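PDB 5DMH: 3-oxo-tetronate kinase from Cupriavidus necator, which catalyses the ATP-dependent phosphorylation of 3-oxo-tetronate to 3-oxo-tetronate 4-phosphate, a four-carbon acid sugar kinase reaction that leaves ADP. Local coordinates for residues 99-104 / 110-115; 182-185 / 189-192. All coordinates share one frame; numbering follows the deposited sequence.

Contact 1: 99-104 / 110-115; sequences AALQWL and RQFVFK
Leu101 and Leu104 of helix 90-106 pack on Phe112 of strand 111-115 in a helix-on-strand contact of the alpha/beta layering in the sugar-binding N-terminal domain. The strand runs parallel to strands 34-38 and 251-254, which flank it, and the helix lies over one side of this array. Being three residues apart, the two leucines fall on the same side of the helix, and one phenyl ring is enough to meet both. The bond from Phe112 CA to CB already points at the helix; with CG anti to the carbonyl carbon (chi1 -55°) the ring turns a face to Leu101 and reaches Leu104 with CE2. Leu101 comes over that face and crosses the ring at about a right angle: its methyl CD1 stands 3.9 Å from the ring centroid of Phe112, 17° off the normal, a CH-pi contact displaced toward CD2. Leu104 instead uses its first carbon, CB, which lies in the ring plane at the edge; this apolar side chain also touches Ile37 of strand 34-38 and Leu79 and Val81 of strand 78-82, joining ring to strands. Leu135 and Ala138 of helix 128-139 touch Leu101, and Leu139 touches Phe112. A branched leucine suits position 101 because one methyl can sit on the aromatic face, whereas the flat phenyl offers a face and an edge together. At that edge, Leu104 CB is 3.8 Å from Phe112 CE2.

Contact 2: 182-185 / 189-192; sequences MTDA and RVLQ
With CG anti to the backbone N (chi1 -171°), Asp184 holds its carboxylate out toward Arg189, whose chain is extended as far as CD and then bends (chi3 59°) to bring the edge bearing NE and NH2 alongside it. The result is a side-on, two-pronged salt bridge between the loop leading into helix 187-193 and the helix itself. Arg189 NE meets Asp184 OD2 at 2.7 Å, on the syn lone pair of that oxygen, through a somewhat bent bond, and Arg189 NH2 gives Asp184 OD1 an almost straight one of 2.8 Å. The two flat groups are not coplanar, their planes lying 40° apart. The short side chain of Asp184 lets OD1 also accept the backbone N of Ser186, closing an Asx turn; OD2 in addition forms a salt bridge with Arg193, one helical turn beyond Arg189. Two arginines around the Asp184 carboxylate probably favour its ionised form. Next to the salt-bridging Arg189, buried Val190 is short and apolar, which suits it to pack against the aliphatic part of Asp184 and against Phe120. Its CG1 only grazes the selenomethionine methyl, Met182 CE, at 4.4 Å, while Val190 CG2 rests 3.7 Å from Asp184 CB.

Overall arrangement
Both contacts belong to the sugar-binding N-terminal domain and follow one another along the chain, contact 1 closing before contact 2 opens. Their centres are 25 Å apart, with about 8 Å between nearest atoms, so they do not touch. They differ in character: contact 1 is wholly apolar and buried between a helix and a strand, whereas contact 2 is partly exposed and combines charge with a small apolar patch. Contact 1 lies away from the nucleotide site. Contact 2 is nearer: the side chain of Met182 is about 9 Å from the bound ADP and about 6 Å from that of His177, an inferred ATP-binding residue.

Contact 1: 99-104 / 110-115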
# COMPACT_ATOMS: atom_id res chain seq x y z
N ALA A 99 12.66 -11.21 7.39
CA ALA A 99 12.72 -10.82 8.80
C ALA A 99 11.32 -10.58 9.35
O ALA A 99 10.98 -11.05 10.45
CB ALA A 99 13.60 -9.58 8.99
N ALA A 100 10.51 -9.86 8.60
CA ALA A 100 9.10 -9.65 8.97
C ALA A 100 8.32 -10.96 9.12
O ALA A 100 7.49 -11.12 10.05
CB ALA A 100 8.42 -8.75 7.98
N LEU A 101 8.58 -11.90 8.23
CA LEU A 101 7.87 -13.18 8.28
C LEU A 101 8.17 -13.91 9.58
O LEU A 101 7.28 -14.45 10.25
CB LEU A 101 8.29 -14.06 7.12
CG LEU A 101 7.79 -15.51 7.16
CD1 LEU A 101 6.29 -15.60 6.92
CD2 LEU A 101 8.52 -16.33 6.12
N GLN A 102 9.45 -13.95 9.93
CA GLN A 102 9.85 -14.64 11.15
C GLN A 102 9.21 -13.96 12.35
O GLN A 102 8.70 -14.64 13.25
CB GLN A 102 11.37 -14.67 11.27
CG GLN A 102 11.87 -15.08 12.65
CD GLN A 102 11.40 -16.44 13.07
OE1 GLN A 102 11.02 -17.29 12.24
NE2 GLN A 102 11.42 -16.67 14.38
N TRP A 103 9.22 -12.62 12.37
CA TRP A 103 8.62 -11.90 13.49
C TRP A 103 7.13 -12.28 13.63
O TRP A 103 6.63 -12.54 14.74
CB TRP A 103 8.82 -10.38 13.35
CG TRP A 103 8.26 -9.61 14.51
CD1 TRP A 103 8.84 -9.40 15.73
CD2 TRP A 103 6.98 -8.98 14.56
NE1 TRP A 103 8.00 -8.68 16.53
CE2 TRP A 103 6.85 -8.40 15.83
CE3 TRP A 103 5.93 -8.85 13.64
CZ2 TRP A 103 5.70 -7.69 16.22
CZ3 TRP A 103 4.80 -8.15 14.01
CH2 TRP A 103 4.69 -7.57 15.29
N LEU A 104 6.44 -12.32 12.50
CA LEU A 104 5.02 -12.65 12.48
C LEU A 104 4.77 -14.07 12.96
O LEU A 104 3.85 -14.31 13.75
CB LEU A 104 4.47 -12.47 11.07
CG LEU A 104 4.34 -11.00 10.64
CD1 LEU A 104 4.04 -10.97 9.16
CD2 LEU A 104 3.26 -10.25 11.43
N ARG A 110 -0.81 -17.84 11.76
CA ARG A 110 -1.08 -19.13 11.11
C ARG A 110 -1.08 -19.06 9.59
O ARG A 110 -0.90 -20.07 8.92
CB ARG A 110 -2.48 -19.61 11.49
CG ARG A 110 -2.57 -20.31 12.81
CD ARG A 110 -4.01 -20.33 13.29
NE ARG A 110 -4.10 -20.70 14.70
CZ ARG A 110 -4.69 -21.79 15.17
NH1 ARG A 110 -4.70 -22.02 16.47
NH2 ARG A 110 -5.27 -22.66 14.36
N GLN A 111 -1.39 -17.89 9.07
CA GLN A 111 -1.47 -17.66 7.63
C GLN A 111 -0.89 -16.29 7.36
O GLN A 111 -0.93 -15.42 8.23
CB GLN A 111 -2.90 -17.72 7.14
CG GLN A 111 -3.07 -17.57 5.66
CD GLN A 111 -4.53 -17.76 5.24
OE1 GLN A 111 -5.43 -17.10 5.77
NE2 GLN A 111 -4.77 -18.67 4.30
N PHE A 112 -0.35 -16.11 6.17
CA PHE A 112 0.39 -14.89 5.85
C PHE A 112 -0.09 -14.31 4.55
O PHE A 112 -0.54 -15.04 3.64
CB PHE A 112 1.88 -15.21 5.80
CG PHE A 112 2.37 -15.84 7.06
CD1 PHE A 112 2.28 -17.21 7.24
CD2 PHE A 112 2.82 -15.05 8.10
CE1 PHE A 112 2.71 -17.79 8.42
CE2 PHE A 112 3.24 -15.63 9.31
CZ PHE A 112 3.18 -16.98 9.47
N VAL A 113 -0.08 -12.98 4.50
CA VAL A 113 -0.41 -12.24 3.29
C VAL A 113 0.76 -11.36 2.89
O VAL A 113 1.32 -10.66 3.74
CB VAL A 113 -1.65 -11.37 3.46
CG1 VAL A 113 -1.83 -10.42 2.24
CG2 VAL A 113 -2.88 -12.23 3.67
N PHE A 114 1.17 -11.46 1.63
CA PHE A 114 2.11 -10.52 1.01
C PHE A 114 1.30 -9.54 0.20
O PHE A 114 0.62 -9.89 -0.78
CB PHE A 114 3.18 -11.23 0.19
CG PHE A 114 4.05 -10.35 -0.65
CD1 PHE A 114 4.54 -9.14 -0.19
CD2 PHE A 114 4.44 -10.78 -1.92
CE1 PHE A 114 5.40 -8.38 -0.98
CE2 PHE A 114 5.29 -10.02 -2.71
CZ PHE A 114 5.75 -8.81 -2.25
N LYS A 115 1.38 -8.30 0.63
CA LYS A 115 0.57 -7.23 0.07
C LYS A 115 1.41 -6.27 -0.78
O LYS A 115 2.38 -5.68 -0.33
CB LYS A 115 -0.13 -6.48 1.20
CG LYS A 115 -0.63 -5.06 0.90
CD LYS A 115 -1.89 -5.08 0.03
CE LYS A 115 -2.39 -3.68 -0.33
NZ LYS A 115 -1.45 -2.94 -1.22

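Contact 2: 182-185 / 189-192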
# COMPACT_ATOMS: atom_id res chain seq x y z
N MSE A 182 4.32 0.66 -16.03
CA MSE A 182 3.76 -0.65 -16.37
C MSE A 182 3.30 -0.62 -17.80
O MSE A 182 2.28 -0.02 -18.13
CB MSE A 182 2.60 -0.95 -15.41
CG MSE A 182 2.96 -0.73 -13.97
SE MSE A 182 4.47 -1.87 -13.38
CE MSE A 182 3.53 -3.55 -13.53
N THR A 183 4.08 -1.25 -18.67
CA THR A 183 3.81 -1.21 -20.10
C THR A 183 3.17 -2.51 -20.64
O THR A 183 2.94 -2.62 -21.84
CB THR A 183 5.07 -0.90 -20.90
OG1 THR A 183 6.04 -1.92 -20.69
CG2 THR A 183 5.64 0.42 -20.46
N ASP A 184 2.87 -3.45 -19.75
CA ASP A 184 2.36 -4.78 -20.12
C ASP A 184 1.23 -5.17 -19.16
O ASP A 184 1.45 -5.26 -17.97
CB ASP A 184 3.49 -5.82 -20.03
CG ASP A 184 3.10 -7.19 -20.60
OD1 ASP A 184 1.90 -7.41 -20.92
OD2 ASP A 184 4.01 -8.05 -20.74
N ALA A 185 0.03 -5.43 -19.68
CA ALA A 185 -1.12 -5.74 -18.84
C ALA A 185 -1.23 -7.22 -18.55
O ALA A 185 -2.05 -7.63 -17.74
CB ALA A 185 -2.42 -5.24 -19.47
N ARG A 189 2.83 -12.88 -17.77
CA ARG A 189 4.11 -12.56 -18.42
C ARG A 189 4.97 -11.63 -17.53
O ARG A 189 6.15 -11.86 -17.34
CB ARG A 189 3.82 -11.92 -19.78
CG ARG A 189 5.00 -11.59 -20.66
CD ARG A 189 4.52 -11.36 -22.11
NE ARG A 189 3.54 -10.28 -22.20
CZ ARG A 189 2.66 -10.11 -23.19
NH1 ARG A 189 2.62 -10.96 -24.21
NH2 ARG A 189 1.83 -9.09 -23.18
N VAL A 190 4.34 -10.60 -16.97
CA VAL A 190 5.05 -9.66 -16.10
C VAL A 190 5.64 -10.38 -14.88
O VAL A 190 6.81 -10.22 -14.57
CB VAL A 190 4.10 -8.52 -15.65
CG1 VAL A 190 4.73 -7.66 -14.55
CG2 VAL A 190 3.69 -7.65 -16.84
N LEU A 191 4.84 -11.19 -14.20
CA LEU A 191 5.31 -11.87 -13.01
C LEU A 191 6.38 -12.91 -13.36
O LEU A 191 7.39 -13.06 -12.63
CB LEU A 191 4.14 -12.53 -12.27
CG LEU A 191 4.45 -13.22 -10.93
CD1 LEU A 191 5.26 -12.31 -9.99
CD2 LEU A 191 3.16 -13.65 -10.27
N GLN A 192 6.18 -13.63 -14.46
CA GLN A 192 7.15 -14.65 -14.88
C GLN A 192 8.54 -14.01 -15.07
O GLN A 192 9.55 -14.60 -14.71
CB GLN A 192 6.71 -15.37 -16.16
CG GLN A 192 7.61 -16.56 -16.55
CD GLN A 192 7.68 -17.61 -15.47
OE1 GLN A 192 6.86 -18.53 -15.42
NE2 GLN A 192 8.67 -17.48 -14.59